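Local coordinates for protein Fc fragment of IgE receptor II (Bos taurus, PDB 6PWS) that probably serves as a low-affinity IgE receptor (CD23) and, through its C-type lectin domain, binds mannose-type sugars with the help of calcium, at residues A33-C37 with G125-D129; R43-I47 with S65-L69; I47-Q53 with D87-W91. All coordinates share one frame; numbering follows the deposited sequence.

Interaction 1. Residues A33-C37 with G125-D129; sequences ARYAC and GWVCD
The disulfide that ties the first helix of the C-type lectin domain to its C-terminal strand is Cys-37 to Cys-128, reaching from helix 30-39 to strand 123-131. The two SG atoms are bonded at 2.1 Å with a chi3 of -82°, close to the relaxed right angle of a disulfide. In both cysteines SG stands beside its own backbone N and anti to the carbonyl carbon, and the bridge brings Cys-37 CA to 5.6 Å from Cys-128 CA. Two residues earlier on the strand, the Trp-126 indole lies against the same side of the helix. Ala-36 CB sits over one face of its six-membered ring, 4.1 Å from the centroid and toward the rim, a CH-pi contact. Ala-33, one helical turn before Cys-37, puts its CB 3.8 Å from Trp-126 CB. Cys-37 SG comes obliquely to the indole, 4.1 Å from Trp-126 CE3, as a sulfur-aromatic contact. The indole rotation is further fixed at its polar end, where NE1 donates to Gly-26 O. Helix and strand directions differ by 43°. A helix pinned by a disulfide to the last long strand is a hallmark of the C-type lectin fold.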
ATOM      1  N   ALA A  33      -8.599  -3.156  -5.321  1.00  6.33           N
ATOM      2  CA  ALA A  33      -7.145  -3.211  -5.407  1.00  6.36           C
ATOM      3  C   ALA A  33      -6.599  -4.437  -4.679  1.00  6.00           C
ATOM      4  O   ALA A  33      -5.646  -5.070  -5.152  1.00  6.51           O
ATOM      5  CB  ALA A  33      -6.543  -1.908  -4.873  1.00  6.49           C
ATOM      6  N   ARG A  34      -7.201  -4.809  -3.541  1.00  5.95           N
ATOM      7  CA  ARG A  34      -6.802  -6.038  -2.859  1.00  6.36           C
ATOM      8  C   ARG A  34      -6.844  -7.207  -3.833  1.00  6.70           C
ATOM      9  O   ARG A  34      -5.881  -7.972  -3.969  1.00  7.03           O
ATOM     10  CB  ARG A  34      -7.718  -6.326  -1.663  1.00  7.18           C
ATOM     11  CG  ARG A  34      -7.419  -7.689  -1.028  1.00  8.76           C
ATOM     12  CD  ARG A  34      -8.576  -8.307  -0.356  1.00 10.52           C
ATOM     13  NE  ARG A  34      -8.234  -9.651   0.088  1.00  9.94           N
ATOM     14  CZ  ARG A  34      -8.945 -10.311   0.981  1.00  8.96           C
ATOM     15  NH1 ARG A  34     -10.031  -9.763   1.493  1.00 10.41           N
ATOM     16  NH2 ARG A  34      -8.583 -11.510   1.386  1.00  8.67           N
ATOM     17  N   TYR A  35      -7.983  -7.366  -4.510  1.00  6.73           N
ATOM     18  CA  TYR A  35      -8.148  -8.511  -5.396  1.00  7.41           C
ATOM     19  C   TYR A  35      -7.355  -8.361  -6.683  1.00  7.58           C
ATOM     20  O   TYR A  35      -6.942  -9.369  -7.262  1.00  8.68           O
ATOM     21  CB  TYR A  35      -9.635  -8.778  -5.637  1.00  8.01           C
ATOM     22  CG  TYR A  35     -10.267  -9.393  -4.405  1.00  8.48           C
ATOM     23  CD1 TYR A  35      -9.897 -10.665  -3.973  1.00  9.27           C
ATOM     24  CD2 TYR A  35     -11.189  -8.696  -3.644  1.00  9.28           C
ATOM     25  CE1 TYR A  35     -10.444 -11.227  -2.831  1.00  9.84           C
ATOM     26  CE2 TYR A  35     -11.738  -9.250  -2.501  1.00 10.15           C
ATOM     27  CZ  TYR A  35     -11.360 -10.510  -2.094  1.00 10.34           C
ATOM     28  OH  TYR A  35     -11.914 -11.052  -0.957  1.00 11.10           O
ATOM     29  N   ALA A  36      -7.107  -7.132  -7.138  1.00  7.33           N
ATOM     30  CA  ALA A  36      -6.253  -6.947  -8.307  1.00  7.84           C
ATOM     31  C   ALA A  36      -4.840  -7.433  -8.017  1.00  7.31           C
ATOM     32  O   ALA A  36      -4.208  -8.084  -8.857  1.00  8.28           O
ATOM     33  CB  ALA A  36      -6.246  -5.476  -8.730  1.00  8.31           C
ATOM     34  N   CYS A  37      -4.326  -7.138  -6.819  1.00  6.56           N
ATOM     35  CA  CYS A  37      -3.015  -7.652  -6.445  1.00  6.57           C
ATOM     36  C   CYS A  37      -3.023  -9.175  -6.348  1.00  6.95           C
ATOM     37  O   CYS A  37      -2.093  -9.835  -6.823  1.00  7.41           O
ATOM     38  CB  CYS A  37      -2.540  -7.041  -5.128  1.00  6.00           C
ATOM     39  SG  CYS A  37      -2.103  -5.280  -5.232  1.00  5.88           S
ATOM     40  N   GLY A 125      -4.017   4.665  -8.557  1.00  5.40           N
ATOM     41  CA  GLY A 125      -2.855   3.840  -8.340  1.00  5.19           C
ATOM     42  C   GLY A 125      -3.061   2.901  -7.168  1.00  4.66           C
ATOM     43  O   GLY A 125      -3.887   3.127  -6.283  1.00  4.50           O
ATOM     44  N   TRP A 126      -2.257   1.847  -7.170  1.00  4.59           N
ATOM     45  CA  TRP A 126      -2.291   0.844  -6.109  1.00  4.92           C
ATOM     46  C   TRP A 126      -0.981   0.080  -6.241  1.00  5.37           C
ATOM     47  O   TRP A 126      -0.473  -0.065  -7.359  1.00  7.62           O
ATOM     48  CB  TRP A 126      -3.557  -0.054  -6.198  1.00  5.83           C
ATOM     49  CG  TRP A 126      -4.030  -0.326  -7.622  1.00  6.32           C
ATOM     50  CD1 TRP A 126      -4.812   0.496  -8.402  1.00  6.18           C
ATOM     51  CD2 TRP A 126      -3.714  -1.464  -8.436  1.00  6.49           C
ATOM     52  NE1 TRP A 126      -4.973  -0.053  -9.648  1.00  6.97           N
ATOM     53  CE2 TRP A 126      -4.323  -1.260  -9.688  1.00  6.73           C
ATOM     54  CE3 TRP A 126      -2.984  -2.643  -8.222  1.00  7.06           C
ATOM     55  CZ2 TRP A 126      -4.216  -2.177 -10.720  1.00  7.86           C
ATOM     56  CZ3 TRP A 126      -2.881  -3.552  -9.250  1.00  7.88           C
ATOM     57  CH2 TRP A 126      -3.496  -3.318 -10.481  1.00  8.25           C
ATOM     58  N   VAL A 127      -0.395  -0.334  -5.121  1.00  4.51           N
ATOM     59  CA  VAL A 127       0.918  -0.967  -5.143  1.00  4.46           C
ATOM     60  C   VAL A 127       0.809  -2.335  -4.490  1.00  4.58           C
ATOM     61  O   VAL A 127       0.274  -2.449  -3.384  1.00  4.72           O
ATOM     62  CB  VAL A 127       1.981  -0.108  -4.426  1.00  5.25           C
ATOM     63  CG1 VAL A 127       3.343  -0.765  -4.525  1.00  5.99           C
ATOM     64  CG2 VAL A 127       2.007   1.315  -4.993  1.00  6.15           C
ATOM     65  N   CYS A 128       1.329  -3.361  -5.170  1.00  4.70           N
ATOM     66  CA  CYS A 128       1.382  -4.714  -4.649  1.00  5.17           C
ATOM     67  C   CYS A 128       2.822  -5.097  -4.334  1.00  5.00           C
ATOM     68  O   CYS A 128       3.770  -4.554  -4.919  1.00  5.60           O
ATOM     69  CB  CYS A 128       0.871  -5.751  -5.664  1.00  5.55           C
ATOM     70  SG  CYS A 128      -0.591  -5.298  -6.624  1.00  6.04           S
ATOM     71  N   ASP A 129       2.982  -6.101  -3.471  1.00  5.29           N
ATOM     72  CA  ASP A 129       4.289  -6.708  -3.267  1.00  5.41           C
ATOM     73  C   ASP A 129       4.193  -8.229  -3.232  1.00  5.89           C
ATOM     74  O   ASP A 129       3.111  -8.831  -3.159  1.00  6.27           O
ATOM     75  CB  ASP A 129       5.063  -6.118  -2.064  1.00  5.55           C
ATOM     76  CG  ASP A 129       4.470  -6.452  -0.695  1.00  5.81           C
ATOM     77  OD1 ASP A 129       3.769  -7.467  -0.565  1.00  7.10           O
ATOM     78  OD2 ASP A 129       4.747  -5.670   0.253  1.00  6.22           O
TER

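Interaction 2. Residues R43-I47 with S65-L69; sequences RLVSI and SWIGL
Leu-44 and Gly-68 meet most tightly here: Leu-44 CB lies 3.4 Å from Gly-68 CA, closer than carbons normally pack. Gly-68, with no side chain, lets its CA come to 4.2 Å from Leu-44 CA. The one hydrogen bond across the contact joins Gly-68 N to Val-45 O at 2.8 Å; it is somewhat bent, with an N-H...O angle of 145°, and the donor is tilted from the carbonyl plane.

Beside this bond the contact is apolar. Val-45 CG1, placed between its backbone N and carbonyl carbon (chi1 64°), touches Ile-67 CG2 at 3.6 Å, the two side chains crossing obliquely. The other end of the isoleucine, CD1, meets Ile-47 CD1 at 4.0 Å, the two side chains crossing at about a right angle. Leu-44 CD2 reaches the start of the tryptophan side chain, 4.2 Å from Trp-66 CB, while the indole turns off toward Lys-28, whose O accepts from NE1.

In the next shell, Trp-30 NE1 binds Ile-67 O, and the Trp-30 ring meets that of Trp-66 edge to face. Leu-44 also packs on Ala-33 and Cys-37 of helix 30-39, whereas Trp-80 lies against Ile-47 and Ile-67. Both chains flank strand 123-131, since Val-45 and Trp-66 each bond to the backbone of Val-127. Gly-68 is the centre of an inverse gamma turn, where strand 65-67 turns a corner toward strand 69-70 within the hydrophobic core of the C-type lectin domain.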
ATOM      1  N   ARG A  43       0.022  -9.196  -2.922  1.00  5.71           N
ATOM      2  CA  ARG A  43      -0.913  -8.537  -2.022  1.00  5.46           C
ATOM      3  C   ARG A  43      -0.600  -7.046  -2.034  1.00  4.79           C
ATOM      4  O   ARG A  43       0.520  -6.635  -2.341  1.00  5.18           O
ATOM      5  CB  ARG A  43      -0.792  -9.043  -0.574  1.00  5.37           C
ATOM      6  CG  ARG A  43      -1.063 -10.531  -0.356  1.00  5.95           C
ATOM      7  CD  ARG A  43      -1.355 -10.793   1.108  1.00  5.87           C
ATOM      8  NE  ARG A  43      -1.506 -12.205   1.442  1.00  6.01           N
ATOM      9  CZ  ARG A  43      -0.513 -13.007   1.818  1.00  6.23           C
ATOM     10  NH1 ARG A  43       0.733 -12.553   1.912  1.00  6.88           N
ATOM     11  NH2 ARG A  43      -0.780 -14.272   2.103  1.00  6.05           N
ATOM     12  N   LEU A  44      -1.572  -6.220  -1.654  1.00  4.75           N
ATOM     13  CA  LEU A  44      -1.284  -4.802  -1.458  1.00  4.24           C
ATOM     14  C   LEU A  44      -0.081  -4.657  -0.529  1.00  4.49           C
ATOM     15  O   LEU A  44       0.072  -5.398   0.453  1.00  4.94           O
ATOM     16  CB  LEU A  44      -2.511  -4.091  -0.884  1.00  4.53           C
ATOM     17  CG  LEU A  44      -3.628  -3.775  -1.890  1.00  4.78           C
ATOM     18  CD1 LEU A  44      -4.908  -3.407  -1.136  1.00  5.52           C
ATOM     19  CD2 LEU A  44      -3.208  -2.641  -2.819  1.00  5.40           C
ATOM     20  N   VAL A  45       0.758  -3.660  -0.843  1.00  4.27           N
ATOM     21  CA  VAL A  45       2.099  -3.556  -0.273  1.00  4.25           C
ATOM     22  C   VAL A  45       2.087  -3.325   1.232  1.00  3.88           C
ATOM     23  O   VAL A  45       1.280  -2.554   1.777  1.00  4.32           O
ATOM     24  CB  VAL A  45       2.891  -2.445  -1.004  1.00  4.40           C
ATOM     25  CG1 VAL A  45       2.273  -1.057  -0.785  1.00  4.32           C
ATOM     26  CG2 VAL A  45       4.362  -2.424  -0.614  1.00  4.84           C
ATOM     27  N   SER A  46       3.057  -3.955   1.900  1.00  4.04           N
ATOM     28  CA  SER A  46       3.322  -3.747   3.316  1.00  4.17           C
ATOM     29  C   SER A  46       4.707  -3.121   3.484  1.00  4.23           C
ATOM     30  O   SER A  46       5.652  -3.516   2.799  1.00  5.81           O
ATOM     31  CB  SER A  46       3.274  -5.078   4.073  1.00  4.61           C
ATOM     32  OG  SER A  46       2.033  -5.751   3.916  1.00  5.07           O
ATOM     33  N   ILE A  47       4.832  -2.160   4.406  1.00  4.14           N
ATOM     34  CA  ILE A  47       5.994  -1.265   4.450  1.00  4.32           C
ATOM     35  C   ILE A  47       6.619  -1.315   5.842  1.00  4.28           C
ATOM     36  O   ILE A  47       5.936  -1.045   6.841  1.00  5.15           O
ATOM     37  CB  ILE A  47       5.607   0.182   4.082  1.00  4.25           C
ATOM     38  CG1 ILE A  47       4.836   0.231   2.759  1.00  4.52           C
ATOM     39  CG2 ILE A  47       6.849   1.066   4.027  1.00  4.61           C
ATOM     40  CD1 ILE A  47       4.226   1.592   2.456  1.00  4.89           C
ATOM     41  N   SER A  65      -2.319   6.483  -4.119  1.00  3.97           N
ATOM     42  CA  SER A  65      -2.340   5.053  -4.396  1.00  4.00           C
ATOM     43  C   SER A  65      -2.618   4.232  -3.135  1.00  3.77           C
ATOM     44  O   SER A  65      -2.152   4.563  -2.046  1.00  4.43           O
ATOM     45  CB  SER A  65      -1.027   4.589  -5.040  1.00  4.62           C
ATOM     46  OG  SER A  65       0.120   4.919  -4.268  1.00  4.82           O
ATOM     47  N   TRP A  66      -3.343   3.133  -3.301  1.00  3.62           N
ATOM     48  CA  TRP A  66      -3.634   2.269  -2.164  1.00  3.83           C
ATOM     49  C   TRP A  66      -2.412   1.456  -1.732  1.00  3.82           C
ATOM     50  O   TRP A  66      -1.628   0.982  -2.565  1.00  4.35           O
ATOM     51  CB  TRP A  66      -4.741   1.284  -2.519  1.00  4.13           C
ATOM     52  CG  TRP A  66      -6.099   1.875  -2.705  1.00  4.41           C
ATOM     53  CD1 TRP A  66      -6.859   1.808  -3.829  1.00  5.05           C
ATOM     54  CD2 TRP A  66      -6.875   2.595  -1.738  1.00  4.54           C
ATOM     55  NE1 TRP A  66      -8.068   2.435  -3.630  1.00  5.27           N
ATOM     56  CE2 TRP A  66      -8.103   2.923  -2.348  1.00  4.96           C
ATOM     57  CE3 TRP A  66      -6.644   3.010  -0.420  1.00  4.42           C
ATOM     58  CZ2 TRP A  66      -9.105   3.629  -1.680  1.00  5.64           C
ATOM     59  CZ3 TRP A  66      -7.637   3.723   0.241  1.00  5.10           C
ATOM     60  CH2 TRP A  66      -8.855   4.018  -0.391  1.00  5.76           C
ATOM     61  N   ILE A  67      -2.307   1.250  -0.413  1.00  3.65           N
ATOM     62  CA  ILE A  67      -1.357   0.320   0.180  1.00  3.76           C
ATOM     63  C   ILE A  67      -2.113  -0.708   1.039  1.00  3.61           C
ATOM     64  O   ILE A  67      -3.319  -0.612   1.267  1.00  4.11           O
ATOM     65  CB  ILE A  67      -0.235   1.037   0.971  1.00  4.02           C
ATOM     66  CG1 ILE A  67      -0.763   1.734   2.230  1.00  4.33           C
ATOM     67  CG2 ILE A  67       0.507   2.011   0.056  1.00  4.78           C
ATOM     68  CD1 ILE A  67       0.354   2.259   3.141  1.00  5.25           C
ATOM     69  N   GLY A  68      -1.373  -1.708   1.519  1.00  3.76           N
ATOM     70  CA  GLY A  68      -1.947  -2.848   2.206  1.00  3.91           C
ATOM     71  C   GLY A  68      -2.093  -2.674   3.707  1.00  3.70           C
ATOM     72  O   GLY A  68      -1.625  -3.509   4.490  1.00  4.29           O
ATOM     73  N   LEU A  69      -2.788  -1.615   4.122  1.00  3.99           N
ATOM     74  CA  LEU A  69      -2.929  -1.243   5.527  1.00  4.05           C
ATOM     75  C   LEU A  69      -4.367  -0.781   5.740  1.00  3.91           C
ATOM     76  O   LEU A  69      -4.886   0.001   4.934  1.00  4.44           O
ATOM     77  CB  LEU A  69      -1.915  -0.138   5.872  1.00  3.89           C
ATOM     78  CG  LEU A  69      -1.783   0.250   7.345  1.00  4.47           C
ATOM     79  CD1 LEU A  69      -1.262  -0.907   8.187  1.00  4.64           C
ATOM     80  CD2 LEU A  69      -0.853   1.462   7.466  1.00  5.15           C
TER

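Interaction 3. Residues I47-Q53 with D87-W91; sequences IHSPEEQ and DYSNW
Tyr-88 supplies most of the apolar contact, lying against the chain that leads into helix 50-59. With CG anti to the backbone N (chi1 169°), its ring is laid beneath the start of the helix, and one face is covered by backbone: Ser-49 C stands over the ring centre, and Pro-50 N is 3.6 Å from Tyr-88 CE1. Pro-50 CD adds a contact to Tyr-88 CD1 at 3.8 Å, while Ile-47 CG2 approaches Tyr-88 CD2 obliquely. At the far end Gln-53 crosses the tyrosine, its CG 3.3 Å from Tyr-88 OH. The Gln-53 chain bends at chi2, and Asn-90 ND2 sits over the face of its amide, 3.4 Å from Gln-53 CD, the amide planes 34° apart. Gln-53 OE1 also bonds to Trp-114 NE1, and Asn-90 OD1 to Lys-113 NZ.

The direct polar link is His-48 ND1 to Asp-87 OD1, 2.7 Å long and nearly straight at 169°. The oxygen lies in the imidazole plane and is met on its syn side, with ring and carboxylate planes perpendicular.

Two waters add further bridges. Water 1 joins Ile-47 O and Tyr-88 N, accepting from the latter at 3.1 Å; water 2 donates to His-48 O and, weakly, to Asp-87 OD2.

Local bonds shape residues 47-53: Ser-49 OG caps the helix by accepting from Glu-52 N, and Glu-52 OE1 accepts from His-48 N. Because His-48 NE2 also bonds to Asp-82 OD1, the imidazole is held between two carboxylates, which would probably favour its protonated form and strengthen the grip on the 87-91 loop.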
ATOM      1  N   ILE A  47       4.832  -2.160   4.406  1.00  4.14           N
ATOM      2  CA  ILE A  47       5.994  -1.265   4.450  1.00  4.32           C
ATOM      3  C   ILE A  47       6.619  -1.315   5.842  1.00  4.28           C
ATOM      4  O   ILE A  47       5.936  -1.045   6.841  1.00  5.15           O
ATOM      5  CB  ILE A  47       5.607   0.182   4.082  1.00  4.25           C
ATOM      6  CG1 ILE A  47       4.836   0.231   2.759  1.00  4.52           C
ATOM      7  CG2 ILE A  47       6.849   1.066   4.027  1.00  4.61           C
ATOM      8  CD1 ILE A  47       4.226   1.592   2.456  1.00  4.89           C
ATOM      9  N   HIS A  48       7.923  -1.618   5.915  1.00  4.62           N
ATOM     10  CA  HIS A  48       8.553  -1.936   7.191  1.00  5.14           C
ATOM     11  C   HIS A  48       9.894  -1.264   7.443  1.00  5.58           C
ATOM     12  O   HIS A  48      10.575  -1.626   8.415  1.00  6.83           O
ATOM     13  CB  HIS A  48       8.667  -3.456   7.363  1.00  5.78           C
ATOM     14  CG  HIS A  48       7.334  -4.109   7.503  1.00  5.97           C
ATOM     15  ND1 HIS A  48       6.558  -3.949   8.630  1.00  5.85           N
ATOM     16  CD2 HIS A  48       6.598  -4.853   6.645  1.00  7.17           C
ATOM     17  CE1 HIS A  48       5.417  -4.593   8.474  1.00  6.82           C
ATOM     18  NE2 HIS A  48       5.415  -5.154   7.280  1.00  7.75           N
ATOM     19  N   SER A  49      10.277  -0.267   6.650  1.00  5.39           N
ATOM     20  CA  SER A  49      11.528   0.437   6.908  1.00  5.83           C
ATOM     21  C   SER A  49      11.522   1.752   6.149  1.00  5.53           C
ATOM     22  O   SER A  49      10.802   1.904   5.152  1.00  5.25           O
ATOM     23  CB  SER A  49      12.740  -0.398   6.464  1.00  6.63           C
ATOM     24  OG  SER A  49      12.786  -0.522   5.054  1.00  6.92           O
ATOM     25  N   PRO A  50      12.383   2.693   6.554  1.00  5.85           N
ATOM     26  CA  PRO A  50      12.516   3.932   5.781  1.00  6.14           C
ATOM     27  C   PRO A  50      13.083   3.693   4.389  1.00  5.67           C
ATOM     28  O   PRO A  50      12.746   4.434   3.459  1.00  5.87           O
ATOM     29  CB  PRO A  50      13.433   4.804   6.659  1.00  7.42           C
ATOM     30  CG  PRO A  50      14.169   3.842   7.528  1.00  7.83           C
ATOM     31  CD  PRO A  50      13.194   2.716   7.791  1.00  6.80           C
ATOM     32  N   GLU A  51      13.946   2.692   4.217  1.00  5.94           N
ATOM     33  CA  GLU A  51      14.516   2.422   2.898  1.00  6.72           C
ATOM     34  C   GLU A  51      13.441   1.912   1.942  1.00  5.97           C
ATOM     35  O   GLU A  51      13.389   2.314   0.769  1.00  6.25           O
ATOM     36  CB  GLU A  51      15.656   1.413   3.027  1.00  8.90           C
ATOM     37  CG  GLU A  51      16.857   1.907   3.837  1.00 11.06           C
ATOM     38  CD  GLU A  51      16.690   1.843   5.362  1.00 12.07           C
ATOM     39  OE1 GLU A  51      15.745   1.190   5.865  1.00 10.86           O
ATOM     40  OE2 GLU A  51      17.529   2.460   6.059  1.00 15.07           O
ATOM     41  N   GLU A  52      12.570   1.030   2.433  1.00  5.39           N
ATOM     42  CA  GLU A  52      11.458   0.551   1.620  1.00  5.34           C
ATOM     43  C   GLU A  52      10.503   1.694   1.299  1.00  4.88           C
ATOM     44  O   GLU A  52      10.043   1.840   0.156  1.00  5.11           O
ATOM     45  CB  GLU A  52      10.757  -0.593   2.352  1.00  5.51           C
ATOM     46  CG  GLU A  52       9.627  -1.228   1.570  1.00  5.75           C
ATOM     47  CD  GLU A  52       9.089  -2.500   2.211  1.00  5.71           C
ATOM     48  OE1 GLU A  52       9.139  -2.624   3.466  1.00  6.64           O
ATOM     49  OE2 GLU A  52       8.611  -3.373   1.447  1.00  6.34           O
ATOM     50  N   GLN A  53      10.182   2.523   2.300  1.00  4.54           N
ATOM     51  CA  GLN A  53       9.335   3.674   2.024  1.00  4.69           C
ATOM     52  C   GLN A  53       9.966   4.589   0.981  1.00  4.66           C
ATOM     53  O   GLN A  53       9.269   5.099   0.102  1.00  5.23           O
ATOM     54  CB  GLN A  53       9.044   4.453   3.304  1.00  4.51           C
ATOM     55  CG  GLN A  53       8.156   5.674   3.056  1.00  4.66           C
ATOM     56  CD  GLN A  53       6.767   5.291   2.573  1.00  4.40           C
ATOM     57  OE1 GLN A  53       6.047   4.566   3.260  1.00  4.96           O
ATOM     58  NE2 GLN A  53       6.379   5.785   1.405  1.00  5.26           N
ATOM     59  N   ASP A  87       5.814  -1.499  12.719  1.00  6.04           N
ATOM     60  CA  ASP A  87       7.175  -1.176  13.133  1.00  6.57           C
ATOM     61  C   ASP A  87       7.780   0.017  12.401  1.00  6.38           C
ATOM     62  O   ASP A  87       8.872   0.468  12.777  1.00  9.12           O
ATOM     63  CB  ASP A  87       8.072  -2.424  13.031  1.00  7.14           C
ATOM     64  CG  ASP A  87       8.017  -3.126  11.675  1.00  7.67           C
ATOM     65  OD1 ASP A  87       7.548  -2.530  10.685  1.00  6.76           O
ATOM     66  OD2 ASP A  87       8.458  -4.297  11.613  1.00 10.61           O
ATOM     67  N   TYR A  88       7.091   0.565  11.406  1.00  4.96           N
ATOM     68  CA  TYR A  88       7.554   1.725  10.656  1.00  4.73           C
ATOM     69  C   TYR A  88       6.320   2.491  10.203  1.00  4.48           C
ATOM     70  O   TYR A  88       5.390   1.878   9.660  1.00  4.69           O
ATOM     71  CB  TYR A  88       8.380   1.305   9.414  1.00  5.39           C
ATOM     72  CG  TYR A  88       8.604   2.502   8.520  1.00  5.12           C
ATOM     73  CD1 TYR A  88       9.583   3.452   8.819  1.00  5.21           C
ATOM     74  CD2 TYR A  88       7.756   2.756   7.457  1.00  5.29           C
ATOM     75  CE1 TYR A  88       9.712   4.609   8.064  1.00  5.34           C
ATOM     76  CE2 TYR A  88       7.868   3.902   6.701  1.00  5.26           C
ATOM     77  CZ  TYR A  88       8.847   4.829   7.009  1.00  5.09           C
ATOM     78  OH  TYR A  88       8.904   5.965   6.252  1.00  5.82           O
ATOM     79  N   SER A  89       6.303   3.819  10.366  1.00  4.24           N
ATOM     80  CA  SER A  89       5.202   4.610   9.833  1.00  4.35           C
ATOM     81  C   SER A  89       5.696   5.805   9.026  1.00  4.10           C
ATOM     82  O   SER A  89       6.794   6.328   9.236  1.00  4.77           O
ATOM     83  CB  SER A  89       4.240   5.088  10.925  1.00  4.29           C
ATOM     84  OG  SER A  89       4.901   5.903  11.879  1.00  4.56           O
ATOM     85  N   ASN A  90       4.824   6.267   8.129  1.00  4.23           N
ATOM     86  CA  ASN A  90       5.068   7.454   7.319  1.00  4.34           C
ATOM     87  C   ASN A  90       3.806   8.297   7.211  1.00  4.34           C
ATOM     88  O   ASN A  90       3.482   8.814   6.136  1.00  4.63           O
ATOM     89  CB  ASN A  90       5.603   7.080   5.938  1.00  4.63           C
ATOM     90  CG  ASN A  90       6.204   8.255   5.211  1.00  5.09           C
ATOM     91  OD1 ASN A  90       6.898   9.075   5.818  1.00  6.03           O
ATOM     92  ND2 ASN A  90       5.970   8.340   3.900  1.00  5.59           N
ATOM     93  N   TRP A  91       3.074   8.467   8.319  1.00  4.24           N
ATOM     94  CA  TRP A  91       1.828   9.216   8.288  1.00  4.39           C
ATOM     95  C   TRP A  91       2.049  10.678   7.920  1.00  4.35           C
ATOM     96  O   TRP A  91       2.907  11.359   8.494  1.00  4.73           O
ATOM     97  CB  TRP A  91       1.159   9.166   9.666  1.00  4.56           C
ATOM     98  CG  TRP A  91       0.708   7.806  10.096  1.00  4.52           C
ATOM     99  CD1 TRP A  91       1.206   7.061  11.131  1.00  5.09           C
ATOM    100  CD2 TRP A  91      -0.351   7.028   9.511  1.00  4.44           C
ATOM    101  NE1 TRP A  91       0.533   5.869  11.226  1.00  5.44           N
ATOM    102  CE2 TRP A  91      -0.429   5.824  10.245  1.00  4.98           C
ATOM    103  CE3 TRP A  91      -1.265   7.249   8.467  1.00  4.60           C
ATOM    104  CZ2 TRP A  91      -1.395   4.852   9.980  1.00  5.32           C
ATOM    105  CZ3 TRP A  91      -2.222   6.279   8.201  1.00  5.14           C
ATOM    106  CH2 TRP A  91      -2.271   5.094   8.952  1.00  5.49           C
TER
HETATM  107  O   HOH W   1       5.061  -0.809   9.587  1.00  4.76           O
HETATM  108  O   HOH W   2      11.251  -3.557  10.294  1.00 32.16           O

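In the fold
All three contacts lie within one C-type lectin domain. Interactions 1 and 2 are neighbours, their centres about 7 Å apart, and share the mixed sheet: strand 123-131, which carries one side of interaction 1, is flanked by strands 43-44 and 65-67 of interaction 2. Interaction 3 shares Ile-47 with interaction 2; their centres are about 11 Å apart, and the centre of interaction 1 is about 18 Å from that of interaction 3. Along the sequence, helix 30-39, strand 43-44, helix 50-59 and strand 65-67 follow in order, and strand 123-131 closes the domain. The series runs from the disulfide-linked helix through the core toward the long loop after strand 79-80, which farther along supplies calcium and mannoside ligands, including Glu-95.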